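PDB 3P43: putative uncharacterized protein from Methanosarcina barkeri str. Fusaro, which probably acts as a manganese-dependent 3'-phosphoesterase of the LigD DNA repair family, trimming the 3' ends of broken DNA strands. Local coordinates for residues F46-D51 / I118-E123; A84-E89 / G98-W103; E114-V119 / V132-K137. All coordinates share one frame; numbering follows the deposited sequence.

Contact 1. Residues F46-D51 / I118-E123; sequences FRLEMD and IVVSLE
Ile118 opens the row of side chains that strand 118-123 sends across the interior of the beta barrel to strand 46-50. The two strands do not pair. Their axes stay 10.7 Å apart and run at 98° to each other, the contact is made wholly by apolar side chains, and all six touching residues are buried. Ile118 offers CG2, which lies anti to its backbone N (CG1 at chi1 -61°), and this one methyl serves two partners. Met50 reaches it tip to tip, with CE 4.1 Å from Ile118 CG2. Leu48 and Ile118 instead slide past each other in opposite directions, Leu48 CD1 lying 4.1 Å from the same CG2. Two residues on, Val120 brings CG1 to within 4.1 Å of Leu48 CD1. Leu48 CD1 thus rests against Ile118 CG2 and Val120 CG1 together, both on one side of it. Trp57 of strand 53-59 borders this layer, touching Phe46, Leu48 and Ile118. Leu122 then splits its branches: CD2 goes to the second methyl of Leu48, at 4.3 Å from Leu48 CD2, while CD1 turns to Phe46. The ring of Phe46 also meets Phe147, at a plane angle of about 40°. Leu122 meets that ring at its edge, near the ring plane, with CD1 4.1 Å from Phe46 CE1.

Contact 2. Residues A84-E89 / G98-W103; sequences ADFEGE and GKVEIW
Val100 N donates its hydrogen to Gly88 O at 2.7 Å, in a fairly straight bond (156° at the hydrogen) that arrives nearly along the C=O axis. Gly88 N returns a bond of 2.9 Å to Val100 O, which completes the hydrogen-bonded pair of a short antiparallel ladder. A side chain continues it beyond Gly88: Glu87 OE2 accepts the backbone N-H of Ile102 at 2.8 Å from Ile102 N, using its anti lone pair (159° at the hydrogen). In Glu87, CG stands anti to the backbone N (chi1 -174°), and the chain is extended beyond it; the side chain crosses that of Ile102 at about a right angle. CG of Glu101 lies against the same oxygen, 3.4 Å from Glu87 OE2, but the carboxylate of Glu101 has its own partner in Arg36. In the other direction, at the next, non-hydrogen-bonded pair, Lys99 and Glu89 form a salt bridge, with Lys99 NZ 3.2 Å from Glu89 OE2 and approaching from above the carboxylate plane. On the face of Val100, Phe86 crosses the valine at about a right angle, its CE2 4.0 Å from Val100 CB. The ring lies beside Gly88, which has no side chain. Farther back, Ile102 CD1 packs 3.3 Å from Ala84 O and also touches Phe86 O. The side chain of Val100 is about 7 Å from the bound manganese ion, held by His37, His43 and Asp45. The arrangement is that of a beta hairpin, strands 88-90 and 98-114, whose paired end lies near the metal site of this phosphoesterase barrel.

Contact 3. Residues E114-V119 / V132-K137; sequences EEREIV and VLIRTK
Glu115, in the type I turn from Glu114 to Glu117, forms a salt bridge with Arg135. Its OE2 lies 3.1 Å from Arg135 NH1, which meets the oxygen from above the carboxylate plane, and the bond from NH2 is weak. The two flat groups stand 83° apart, nearly perpendicular. Arg116 follows, crossing Arg135 at about a right angle, with its CG 3.6 Å from Arg135 NH2. Its chain bends at chi3 (-40°), which sets NE; beyond it, Arg116 NH1 donates to Arg135 O at 2.7 Å, with the acceptor in the guanidinium plane. Lys137 covers one face of that group with its aliphatic chain, CE lying 3.4 Å from Arg116 NH2. The main chain of Arg116 also takes part: Arg116 O accepts the backbone N-H of Arg135. From Glu117 onward the segments are the two strands of an antiparallel beta hairpin in the barrel wall, their axes 4.7 Å apart. Glu117 faces Ile134 in a non-hydrogen-bonded pair, and its CA-H points to Leu133 O. Ile118 and Leu133 then exchange two backbone bonds, each 2.8 Å between N and O, while their side chains lie on the face where both touch Trp57 of strand 53-59. Val119 pairs with Val132 on the other face, beside Glu117 and Ile134, and its CG2 approaches Val132 CG1 to 4.2 Å.

All three contacts belong to one curled antiparallel sheet. Contacts 1 and 3 share Ile118 and Val119 on strand 117-123, with centres 12 Å apart: contact 3 pairs that strand with its neighbour 130-135, whereas contact 1 spans the interior to strand 42-50. They meet where Phe46 CE2 packs 4.0 Å from Leu133 CD1. Contact 2 lies 18 Å from contact 1 and 26 Å from contact 3, centre to centre, with contact 3 on the opposite side of the chain's centre. Along the chain, contact 2 falls between the two segments of contact 1 and closes before contact 3 opens. Strand 98-114 thus runs from the hairpin near the manganese to the flank of strand 117-123, where contacts 1 and 3 lie.

Contact 1. Residues F46-D51 / I118-E123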
ATOM      1  N   PHE A  46       2.256  -1.177  -0.157  1.00 14.80           N
ATOM      2  CA  PHE A  46       1.074  -0.804   0.598  1.00 14.66           C
ATOM      3  C   PHE A  46      -0.112  -1.638   0.102  1.00 15.83           C
ATOM      4  O   PHE A  46      -0.433  -1.618  -1.083  1.00 14.05           O
ATOM      5  CB  PHE A  46       0.794   0.695   0.424  1.00 13.89           C
ATOM      6  CG  PHE A  46      -0.458   1.152   1.100  1.00 12.66           C
ATOM      7  CD1 PHE A  46      -0.492   1.329   2.471  1.00 12.05           C
ATOM      8  CD2 PHE A  46      -1.603   1.394   0.368  1.00 13.31           C
ATOM      9  CE1 PHE A  46      -1.644   1.740   3.098  1.00 14.41           C
ATOM     10  CE2 PHE A  46      -2.760   1.810   0.992  1.00 15.29           C
ATOM     11  CZ  PHE A  46      -2.783   1.978   2.360  1.00 11.95           C
ATOM     12  N   ARG A  47      -0.750  -2.371   1.008  1.00 13.58           N
ATOM     13  CA  ARG A  47      -1.797  -3.313   0.625  1.00 14.83           C
ATOM     14  C   ARG A  47      -3.078  -3.122   1.423  1.00 15.95           C
ATOM     15  O   ARG A  47      -3.045  -2.990   2.647  1.00 15.78           O
ATOM     16  CB  ARG A  47      -1.317  -4.751   0.815  1.00 15.82           C
ATOM     17  CG  ARG A  47       0.034  -5.062   0.206  1.00 17.55           C
ATOM     18  CD  ARG A  47       0.328  -6.542   0.333  1.00 17.15           C
ATOM     19  NE  ARG A  47       1.748  -6.816   0.214  1.00 20.91           N
ATOM     20  CZ  ARG A  47       2.397  -6.868  -0.941  1.00 18.79           C
ATOM     21  NH1 ARG A  47       1.742  -6.661  -2.075  1.00 21.15           N
ATOM     22  NH2 ARG A  47       3.699  -7.123  -0.957  1.00 18.55           N
ATOM     23  N   LEU A  48      -4.205  -3.134   0.720  1.00 14.78           N
ATOM     24  CA  LEU A  48      -5.521  -3.012   1.339  1.00 15.59           C
ATOM     25  C   LEU A  48      -6.337  -4.259   1.047  1.00 14.87           C
ATOM     26  O   LEU A  48      -6.410  -4.708  -0.102  1.00 12.62           O
ATOM     27  CB  LEU A  48      -6.273  -1.805   0.772  1.00 15.24           C
ATOM     28  CG  LEU A  48      -5.786  -0.401   1.110  1.00 14.08           C
ATOM     29  CD1 LEU A  48      -6.529   0.622   0.261  1.00 14.07           C
ATOM     30  CD2 LEU A  48      -5.962  -0.104   2.594  1.00 16.13           C
ATOM     31  N   GLU A  49      -6.953  -4.821   2.079  1.00 12.83           N
ATOM     32  CA  GLU A  49      -7.833  -5.964   1.875  1.00 17.38           C
ATOM     33  C   GLU A  49      -9.128  -5.503   1.234  1.00 17.43           C
ATOM     34  O   GLU A  49      -9.878  -4.722   1.820  1.00 18.95           O
ATOM     35  CB  GLU A  49      -8.142  -6.692   3.183  1.00 17.85           C
ATOM     36  CG  GLU A  49      -9.173  -7.804   3.004  1.00 24.69           C
ATOM     37  CD  GLU A  49      -9.511  -8.521   4.295  1.00 26.64           C
ATOM     38  OE1 GLU A  49      -8.756  -8.367   5.279  1.00 26.75           O
ATOM     39  OE2 GLU A  49     -10.531  -9.244   4.322  1.00 27.55           O
ATOM     40  N   MET A  50      -9.361  -5.975   0.014  1.00 18.32           N
ATOM     41  CA  MET A  50     -10.607  -5.753  -0.697  1.00 19.98           C
ATOM     42  C   MET A  50     -11.021  -7.073  -1.325  1.00 20.97           C
ATOM     43  O   MET A  50     -10.192  -7.768  -1.911  1.00 20.86           O
ATOM     44  CB  MET A  50     -10.404  -4.726  -1.814  1.00 25.06           C
ATOM     45  CG  MET A  50      -9.722  -3.441  -1.380  1.00 27.53           C
ATOM     46  SD  MET A  50     -10.885  -2.077  -1.216  1.00 29.19           S
ATOM     47  CE  MET A  50      -9.782  -0.728  -0.843  1.00 23.64           C
ATOM     48  N   ASP A  51     -12.298  -7.415  -1.207  1.00 22.28           N
ATOM     49  CA  ASP A  51     -12.845  -8.582  -1.888  1.00 24.41           C
ATOM     50  C   ASP A  51     -12.002  -9.836  -1.677  1.00 21.70           C
ATOM     51  O   ASP A  51     -11.788 -10.609  -2.606  1.00 19.82           O
ATOM     52  CB  ASP A  51     -12.991  -8.296  -3.382  1.00 26.47           C
ATOM     53  CG  ASP A  51     -14.067  -7.260  -3.677  1.00 31.13           C
ATOM     54  OD1 ASP A  51     -15.258  -7.550  -3.424  1.00 29.24           O
ATOM     55  OD2 ASP A  51     -13.724  -6.159  -4.167  1.00 30.75           O
ATOM     56  N   ILE A 118      -9.587   6.161  -3.994  1.00 15.54           N
ATOM     57  CA  ILE A 118      -9.810   5.351  -2.808  1.00 16.71           C
ATOM     58  C   ILE A 118      -9.509   6.181  -1.567  1.00 18.13           C
ATOM     59  O   ILE A 118      -8.454   6.809  -1.469  1.00 18.20           O
ATOM     60  CB  ILE A 118      -8.949   4.076  -2.822  1.00 17.77           C
ATOM     61  CG1 ILE A 118      -9.322   3.213  -4.033  1.00 21.55           C
ATOM     62  CG2 ILE A 118      -9.129   3.299  -1.529  1.00 18.50           C
ATOM     63  CD1 ILE A 118      -8.555   1.914  -4.147  1.00 17.87           C
ATOM     64  N   VAL A 119     -10.453   6.202  -0.633  1.00 16.02           N
ATOM     65  CA  VAL A 119     -10.267   6.915   0.622  1.00 14.85           C
ATOM     66  C   VAL A 119     -10.536   5.953   1.770  1.00 15.25           C
ATOM     67  O   VAL A 119     -11.584   5.316   1.817  1.00 19.25           O
ATOM     68  CB  VAL A 119     -11.215   8.118   0.742  1.00 17.11           C
ATOM     69  CG1 VAL A 119     -10.896   8.925   2.006  1.00 17.67           C
ATOM     70  CG2 VAL A 119     -11.126   8.993  -0.497  1.00 17.50           C
ATOM     71  N   VAL A 120      -9.588   5.849   2.690  1.00 13.59           N
ATOM     72  CA  VAL A 120      -9.691   4.886   3.783  1.00 15.66           C
ATOM     73  C   VAL A 120      -9.260   5.487   5.118  1.00 16.82           C
ATOM     74  O   VAL A 120      -8.409   6.370   5.165  1.00 16.38           O
ATOM     75  CB  VAL A 120      -8.824   3.649   3.510  1.00 14.38           C
ATOM     76  CG1 VAL A 120      -9.301   2.937   2.272  1.00 14.74           C
ATOM     77  CG2 VAL A 120      -7.358   4.057   3.364  1.00 16.61           C
ATOM     78  N   SER A 121      -9.855   5.011   6.205  1.00 15.66           N
ATOM     79  CA  SER A 121      -9.396   5.402   7.529  1.00 16.80           C
ATOM     80  C   SER A 121      -8.556   4.272   8.116  1.00 17.90           C
ATOM     81  O   SER A 121      -9.067   3.190   8.399  1.00 14.37           O
ATOM     82  CB  SER A 121     -10.572   5.726   8.443  1.00 19.73           C
ATOM     83  OG  SER A 121     -10.110   6.137   9.712  1.00 23.49           O
ATOM     84  N   LEU A 122      -7.264   4.527   8.286  1.00 13.49           N
ATOM     85  CA  LEU A 122      -6.337   3.497   8.742  1.00 17.45           C
ATOM     86  C   LEU A 122      -6.169   3.471  10.259  1.00 19.62           C
ATOM     87  O   LEU A 122      -6.140   4.514  10.914  1.00 19.28           O
ATOM     88  CB  LEU A 122      -4.967   3.688   8.089  1.00 16.53           C
ATOM     89  CG  LEU A 122      -4.907   3.733   6.562  1.00 15.64           C
ATOM     90  CD1 LEU A 122      -3.459   3.796   6.116  1.00 13.27           C
ATOM     91  CD2 LEU A 122      -5.586   2.528   5.965  1.00 13.53           C
ATOM     92  N   GLU A 123      -6.040   2.267  10.809  1.00 21.02           N
ATOM     93  CA  GLU A 123      -5.780   2.106  12.233  1.00 22.05           C
ATOM     94  C   GLU A 123      -4.547   1.235  12.453  1.00 19.47           C
ATOM     95  O   GLU A 123      -4.661   0.059  12.790  1.00 20.36           O
ATOM     96  CB  GLU A 123      -6.999   1.503  12.936  1.00 25.48           C
ATOM     97  CG  GLU A 123      -6.865   1.414  14.447  1.00 22.04           C
ATOM     98  CD  GLU A 123      -6.495   2.747  15.074  1.00 34.67           C
ATOM     99  OE1 GLU A 123      -7.328   3.682  15.030  1.00 40.42           O
ATOM    100  OE2 GLU A 123      -5.368   2.859  15.610  1.00 35.83           O
TER

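Contact 2. Residues A84-E89 / G98-W103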
ATOM      1  N   ALA A  84      -0.266 -10.885   4.088  1.00 21.50           N
ATOM      2  CA  ALA A  84      -0.225  -9.832   5.101  1.00 23.09           C
ATOM      3  C   ALA A  84       0.586 -10.265   6.322  1.00 24.99           C
ATOM      4  O   ALA A  84       0.987  -9.443   7.147  1.00 26.10           O
ATOM      5  CB  ALA A  84      -1.632  -9.437   5.514  1.00 23.07           C
ATOM      6  N   ASP A  85       0.824 -11.565   6.429  1.00 23.72           N
ATOM      7  CA  ASP A  85       1.538 -12.125   7.565  1.00 22.91           C
ATOM      8  C   ASP A  85       2.986 -12.454   7.225  1.00 21.94           C
ATOM      9  O   ASP A  85       3.735 -12.895   8.092  1.00 20.32           O
ATOM     10  CB  ASP A  85       0.842 -13.404   8.039  1.00 25.24           C
ATOM     11  CG  ASP A  85      -0.443 -13.128   8.787  1.00 30.14           C
ATOM     12  OD1 ASP A  85      -0.562 -12.047   9.402  1.00 33.21           O
ATOM     13  OD2 ASP A  85      -1.329 -14.007   8.776  1.00 40.53           O
ATOM     14  N   PHE A  86       3.385 -12.261   5.968  1.00 17.93           N
ATOM     15  CA  PHE A  86       4.692 -12.741   5.553  1.00 17.73           C
ATOM     16  C   PHE A  86       5.859 -11.785   5.781  1.00 19.94           C
ATOM     17  O   PHE A  86       5.813 -10.614   5.412  1.00 17.66           O
ATOM     18  CB  PHE A  86       4.726 -13.227   4.106  1.00 16.31           C
ATOM     19  CG  PHE A  86       6.068 -13.753   3.717  1.00 16.78           C
ATOM     20  CD1 PHE A  86       6.460 -15.030   4.105  1.00 20.94           C
ATOM     21  CD2 PHE A  86       6.974 -12.954   3.050  1.00 16.00           C
ATOM     22  CE1 PHE A  86       7.708 -15.514   3.789  1.00 17.34           C
ATOM     23  CE2 PHE A  86       8.234 -13.431   2.723  1.00 20.36           C
ATOM     24  CZ  PHE A  86       8.602 -14.713   3.093  1.00 18.89           C
ATOM     25  N   GLU A  87       6.920 -12.342   6.357  1.00 18.20           N
ATOM     26  CA  GLU A  87       8.119 -11.615   6.720  1.00 17.57           C
ATOM     27  C   GLU A  87       9.259 -12.609   6.563  1.00 20.94           C
ATOM     28  O   GLU A  87       9.295 -13.631   7.249  1.00 19.53           O
ATOM     29  CB  GLU A  87       7.989 -11.148   8.169  1.00 20.83           C
ATOM     30  CG  GLU A  87       9.080 -10.252   8.693  1.00 23.64           C
ATOM     31  CD  GLU A  87       8.625  -9.499   9.935  1.00 26.44           C
ATOM     32  OE1 GLU A  87       8.654 -10.081  11.043  1.00 30.85           O
ATOM     33  OE2 GLU A  87       8.216  -8.328   9.801  1.00 22.21           O
ATOM     34  N   GLY A  88      10.170 -12.326   5.639  1.00 19.66           N
ATOM     35  CA  GLY A  88      11.188 -13.287   5.243  1.00 20.32           C
ATOM     36  C   GLY A  88      11.683 -12.979   3.843  1.00 18.37           C
ATOM     37  O   GLY A  88      11.505 -11.866   3.355  1.00 18.90           O
ATOM     38  N   GLU A  89      12.296 -13.954   3.182  1.00 16.96           N
ATOM     39  CA  GLU A  89      12.899 -13.692   1.878  1.00 19.99           C
ATOM     40  C   GLU A  89      12.299 -14.502   0.732  1.00 21.57           C
ATOM     41  O   GLU A  89      12.240 -15.728   0.781  1.00 22.58           O
ATOM     42  CB  GLU A  89      14.420 -13.892   1.921  1.00 28.20           C
ATOM     43  CG  GLU A  89      15.105 -13.618   0.584  1.00 25.39           C
ATOM     44  CD  GLU A  89      16.623 -13.550   0.689  1.00 37.04           C
ATOM     45  OE1 GLU A  89      17.268 -14.609   0.857  1.00 32.31           O
ATOM     46  OE2 GLU A  89      17.172 -12.433   0.588  1.00 39.28           O
ATOM     47  N   GLY A  98      13.032 -10.907  -3.090  1.00 22.44           N
ATOM     48  CA  GLY A  98      13.680  -9.956  -2.205  1.00 20.36           C
ATOM     49  C   GLY A  98      13.337 -10.168  -0.744  1.00 22.50           C
ATOM     50  O   GLY A  98      12.647 -11.120  -0.388  1.00 21.41           O
ATOM     51  N   LYS A  99      13.828  -9.271   0.103  1.00 20.34           N
ATOM     52  CA  LYS A  99      13.583  -9.336   1.535  1.00 19.40           C
ATOM     53  C   LYS A  99      12.309  -8.584   1.897  1.00 18.04           C
ATOM     54  O   LYS A  99      12.105  -7.444   1.469  1.00 18.09           O
ATOM     55  CB  LYS A  99      14.770  -8.745   2.292  1.00 18.61           C
ATOM     56  CG  LYS A  99      16.092  -9.440   1.983  1.00 27.05           C
ATOM     57  CD  LYS A  99      17.278  -8.611   2.444  1.00 30.99           C
ATOM     58  CE  LYS A  99      18.592  -9.342   2.210  1.00 27.80           C
ATOM     59  NZ  LYS A  99      18.580 -10.673   2.888  1.00 31.39           N
ATOM     60  N   VAL A 100      11.460  -9.219   2.697  1.00 18.56           N
ATOM     61  CA  VAL A 100      10.177  -8.631   3.064  1.00 16.27           C
ATOM     62  C   VAL A 100      10.045  -8.501   4.576  1.00 17.19           C
ATOM     63  O   VAL A 100      10.237  -9.469   5.305  1.00 13.33           O
ATOM     64  CB  VAL A 100       9.004  -9.482   2.541  1.00 17.44           C
ATOM     65  CG1 VAL A 100       7.660  -8.891   2.990  1.00 14.83           C
ATOM     66  CG2 VAL A 100       9.071  -9.615   1.021  1.00 18.98           C
ATOM     67  N   GLU A 101       9.713  -7.301   5.040  1.00 17.13           N
ATOM     68  CA  GLU A 101       9.476  -7.068   6.463  1.00 18.44           C
ATOM     69  C   GLU A 101       8.189  -6.286   6.686  1.00 17.24           C
ATOM     70  O   GLU A 101       7.859  -5.383   5.916  1.00 18.82           O
ATOM     71  CB  GLU A 101      10.646  -6.319   7.103  1.00 20.65           C
ATOM     72  CG  GLU A 101      10.416  -5.992   8.578  1.00 24.77           C
ATOM     73  CD  GLU A 101      11.649  -5.428   9.254  1.00 33.52           C
ATOM     74  OE1 GLU A 101      11.943  -4.231   9.045  1.00 36.26           O
ATOM     75  OE2 GLU A 101      12.324  -6.179   9.992  1.00 32.04           O
ATOM     76  N   ILE A 102       7.460  -6.633   7.740  1.00 21.65           N
ATOM     77  CA  ILE A 102       6.241  -5.912   8.071  1.00 20.43           C
ATOM     78  C   ILE A 102       6.627  -4.587   8.700  1.00 18.49           C
ATOM     79  O   ILE A 102       7.191  -4.561   9.792  1.00 17.40           O
ATOM     80  CB  ILE A 102       5.347  -6.683   9.059  1.00 19.13           C
ATOM     81  CG1 ILE A 102       5.052  -8.092   8.545  1.00 26.62           C
ATOM     82  CG2 ILE A 102       4.037  -5.932   9.275  1.00 16.78           C
ATOM     83  CD1 ILE A 102       3.987  -8.134   7.488  1.00 22.28           C
ATOM     84  N   TRP A 103       6.331  -3.496   7.996  1.00 21.82           N
ATOM     85  CA  TRP A 103       6.609  -2.149   8.484  1.00 17.03           C
ATOM     86  C   TRP A 103       5.455  -1.605   9.319  1.00 19.79           C
ATOM     87  O   TRP A 103       5.674  -0.946  10.334  1.00 17.91           O
ATOM     88  CB  TRP A 103       6.886  -1.218   7.312  1.00 16.49           C
ATOM     89  CG  TRP A 103       7.280   0.179   7.702  1.00 19.51           C
ATOM     90  CD1 TRP A 103       8.515   0.599   8.103  1.00 24.09           C
ATOM     91  CD2 TRP A 103       6.446   1.349   7.686  1.00 21.89           C
ATOM     92  NE1 TRP A 103       8.500   1.950   8.351  1.00 17.64           N
ATOM     93  CE2 TRP A 103       7.243   2.433   8.101  1.00 22.08           C
ATOM     94  CE3 TRP A 103       5.103   1.581   7.370  1.00 20.66           C
ATOM     95  CZ2 TRP A 103       6.740   3.727   8.212  1.00 22.67           C
ATOM     96  CZ3 TRP A 103       4.608   2.869   7.476  1.00 21.43           C
ATOM     97  CH2 TRP A 103       5.424   3.923   7.891  1.00 23.22           C
TER

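Contact 3. Residues E114-V119 / V132-K137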
ATOM      1  N   GLU A 114     -13.764   4.330  -5.920  1.00 18.09           N
ATOM      2  CA  GLU A 114     -14.194   4.461  -7.297  1.00 17.97           C
ATOM      3  C   GLU A 114     -13.012   4.060  -8.154  1.00 15.69           C
ATOM      4  O   GLU A 114     -11.922   3.840  -7.634  1.00 20.60           O
ATOM      5  CB  GLU A 114     -14.642   5.901  -7.582  1.00 20.92           C
ATOM      6  CG  GLU A 114     -15.949   6.270  -6.886  1.00 23.36           C
ATOM      7  CD  GLU A 114     -16.287   7.753  -6.971  1.00 36.06           C
ATOM      8  OE1 GLU A 114     -15.417   8.553  -7.390  1.00 37.29           O
ATOM      9  OE2 GLU A 114     -17.431   8.112  -6.605  1.00 37.32           O
ATOM     10  N   GLU A 115     -13.224   3.942  -9.459  1.00 17.23           N
ATOM     11  CA  GLU A 115     -12.164   3.505 -10.358  1.00 16.74           C
ATOM     12  C   GLU A 115     -10.850   4.271 -10.126  1.00 17.54           C
ATOM     13  O   GLU A 115      -9.774   3.667 -10.056  1.00 17.95           O
ATOM     14  CB  GLU A 115     -12.624   3.622 -11.816  1.00 21.53           C
ATOM     15  CG  GLU A 115     -11.553   3.341 -12.863  1.00 25.51           C
ATOM     16  CD  GLU A 115     -11.112   1.885 -12.913  1.00 29.49           C
ATOM     17  OE1 GLU A 115     -11.623   1.064 -12.119  1.00 27.87           O
ATOM     18  OE2 GLU A 115     -10.246   1.564 -13.760  1.00 31.86           O
ATOM     19  N   ARG A 116     -10.941   5.591  -9.980  1.00 20.40           N
ATOM     20  CA  ARG A 116      -9.746   6.427  -9.857  1.00 20.66           C
ATOM     21  C   ARG A 116      -9.503   7.018  -8.473  1.00 18.27           C
ATOM     22  O   ARG A 116      -8.681   7.923  -8.323  1.00 20.76           O
ATOM     23  CB  ARG A 116      -9.788   7.578 -10.862  1.00 21.53           C
ATOM     24  CG  ARG A 116      -9.434   7.202 -12.287  1.00 25.09           C
ATOM     25  CD  ARG A 116      -9.111   8.456 -13.091  1.00 24.99           C
ATOM     26  NE  ARG A 116     -10.011   9.550 -12.751  1.00 29.14           N
ATOM     27  CZ  ARG A 116      -9.688  10.584 -11.981  1.00 29.41           C
ATOM     28  NH1 ARG A 116      -8.466  10.688 -11.474  1.00 29.51           N
ATOM     29  NH2 ARG A 116     -10.591  11.526 -11.731  1.00 31.23           N
ATOM     30  N   GLU A 117     -10.201   6.526  -7.460  1.00 14.34           N
ATOM     31  CA  GLU A 117     -10.063   7.123  -6.144  1.00 17.60           C
ATOM     32  C   GLU A 117     -10.417   6.158  -5.032  1.00 18.91           C
ATOM     33  O   GLU A 117     -11.401   5.423  -5.121  1.00 17.42           O
ATOM     34  CB  GLU A 117     -10.901   8.399  -6.031  1.00 21.14           C
ATOM     35  CG  GLU A 117     -10.684   9.163  -4.728  1.00 22.56           C
ATOM     36  CD  GLU A 117     -11.490  10.458  -4.655  1.00 32.39           C
ATOM     37  OE1 GLU A 117     -12.265  10.742  -5.595  1.00 38.57           O
ATOM     38  OE2 GLU A 117     -11.348  11.190  -3.653  1.00 33.30           O
ATOM     39  N   ILE A 118      -9.587   6.161  -3.994  1.00 15.54           N
ATOM     40  CA  ILE A 118      -9.810   5.351  -2.808  1.00 16.71           C
ATOM     41  C   ILE A 118      -9.509   6.181  -1.567  1.00 18.13           C
ATOM     42  O   ILE A 118      -8.454   6.809  -1.469  1.00 18.20           O
ATOM     43  CB  ILE A 118      -8.949   4.076  -2.822  1.00 17.77           C
ATOM     44  CG1 ILE A 118      -9.322   3.213  -4.033  1.00 21.55           C
ATOM     45  CG2 ILE A 118      -9.129   3.299  -1.529  1.00 18.50           C
ATOM     46  CD1 ILE A 118      -8.555   1.914  -4.147  1.00 17.87           C
ATOM     47  N   VAL A 119     -10.453   6.202  -0.633  1.00 16.02           N
ATOM     48  CA  VAL A 119     -10.267   6.915   0.622  1.00 14.85           C
ATOM     49  C   VAL A 119     -10.536   5.953   1.770  1.00 15.25           C
ATOM     50  O   VAL A 119     -11.584   5.316   1.817  1.00 19.25           O
ATOM     51  CB  VAL A 119     -11.215   8.118   0.742  1.00 17.11           C
ATOM     52  CG1 VAL A 119     -10.896   8.925   2.006  1.00 17.67           C
ATOM     53  CG2 VAL A 119     -11.126   8.993  -0.497  1.00 17.50           C
ATOM     54  N   VAL A 132      -5.586   8.897   1.289  1.00 15.52           N
ATOM     55  CA  VAL A 132      -6.221   9.016  -0.019  1.00 16.82           C
ATOM     56  C   VAL A 132      -5.315   8.497  -1.133  1.00 14.89           C
ATOM     57  O   VAL A 132      -4.116   8.780  -1.160  1.00 14.94           O
ATOM     58  CB  VAL A 132      -6.621  10.493  -0.323  1.00 20.54           C
ATOM     59  CG1 VAL A 132      -7.408  10.598  -1.634  1.00 18.67           C
ATOM     60  CG2 VAL A 132      -7.438  11.076   0.823  1.00 17.34           C
ATOM     61  N   LEU A 133      -5.898   7.717  -2.037  1.00 15.58           N
ATOM     62  CA  LEU A 133      -5.228   7.304  -3.266  1.00 15.55           C
ATOM     63  C   LEU A 133      -6.017   7.820  -4.467  1.00 18.52           C
ATOM     64  O   LEU A 133      -7.202   7.509  -4.616  1.00 17.71           O
ATOM     65  CB  LEU A 133      -5.111   5.780  -3.332  1.00 16.46           C
ATOM     66  CG  LEU A 133      -4.121   5.134  -2.352  1.00 15.81           C
ATOM     67  CD1 LEU A 133      -4.420   3.660  -2.171  1.00 21.19           C
ATOM     68  CD2 LEU A 133      -2.694   5.337  -2.819  1.00 16.10           C
ATOM     69  N   ILE A 134      -5.367   8.617  -5.313  1.00 15.82           N
ATOM     70  CA  ILE A 134      -6.014   9.163  -6.507  1.00 17.51           C
ATOM     71  C   ILE A 134      -5.216   8.796  -7.744  1.00 16.74           C
ATOM     72  O   ILE A 134      -4.039   9.134  -7.847  1.00 18.94           O
ATOM     73  CB  ILE A 134      -6.132  10.701  -6.445  1.00 19.99           C
ATOM     74  CG1 ILE A 134      -6.809  11.139  -5.146  1.00 21.98           C
ATOM     75  CG2 ILE A 134      -6.908  11.236  -7.642  1.00 17.34           C
ATOM     76  CD1 ILE A 134      -7.013  12.635  -5.056  1.00 18.98           C
ATOM     77  N   ARG A 135      -5.849   8.106  -8.687  1.00 16.39           N
ATOM     78  CA  ARG A 135      -5.136   7.671  -9.880  1.00 17.46           C
ATOM     79  C   ARG A 135      -5.067   8.809 -10.882  1.00 19.72           C
ATOM     80  O   ARG A 135      -6.098   9.306 -11.330  1.00 20.46           O
ATOM     81  CB  ARG A 135      -5.798   6.449 -10.518  1.00 17.22           C
ATOM     82  CG  ARG A 135      -4.949   5.828 -11.625  1.00 20.36           C
ATOM     83  CD  ARG A 135      -5.615   4.602 -12.230  1.00 22.22           C
ATOM     84  NE  ARG A 135      -6.726   4.959 -13.107  1.00 18.55           N
ATOM     85  CZ  ARG A 135      -7.580   4.080 -13.620  1.00 22.05           C
ATOM     86  NH1 ARG A 135      -7.457   2.793 -13.330  1.00 25.93           N
ATOM     87  NH2 ARG A 135      -8.566   4.489 -14.412  1.00 27.53           N
ATOM     88  N   THR A 136      -3.851   9.224 -11.220  1.00 19.16           N
ATOM     89  CA  THR A 136      -3.657  10.295 -12.186  1.00 18.44           C
ATOM     90  C   THR A 136      -4.346   9.964 -13.513  1.00 19.58           C
ATOM     91  O   THR A 136      -4.388   8.804 -13.925  1.00 19.66           O
ATOM     92  CB  THR A 136      -2.157  10.570 -12.436  1.00 17.74           C
ATOM     93  OG1 THR A 136      -2.019  11.699 -13.311  1.00 19.39           O
ATOM     94  CG2 THR A 136      -1.480   9.360 -13.069  1.00 20.64           C
ATOM     95  N   LYS A 137      -4.901  10.985 -14.163  1.00 18.97           N
ATOM     96  CA  LYS A 137      -5.515  10.813 -15.477  1.00 21.46           C
ATOM     97  C   LYS A 137      -4.468  10.899 -16.578  1.00 23.01           C
ATOM     98  O   LYS A 137      -4.763  10.654 -17.747  1.00 25.08           O
ATOM     99  CB  LYS A 137      -6.574  11.890 -15.738  1.00 21.49           C
ATOM    100  CG  LYS A 137      -7.726  11.958 -14.746  1.00 25.78           C
ATOM    101  CD  LYS A 137      -8.963  12.561 -15.419  1.00 30.91           C
ATOM    102  CE  LYS A 137      -9.796  13.417 -14.470  1.00 29.25           C
ATOM    103  NZ  LYS A 137      -9.434  14.866 -14.555  1.00 35.91           N
TER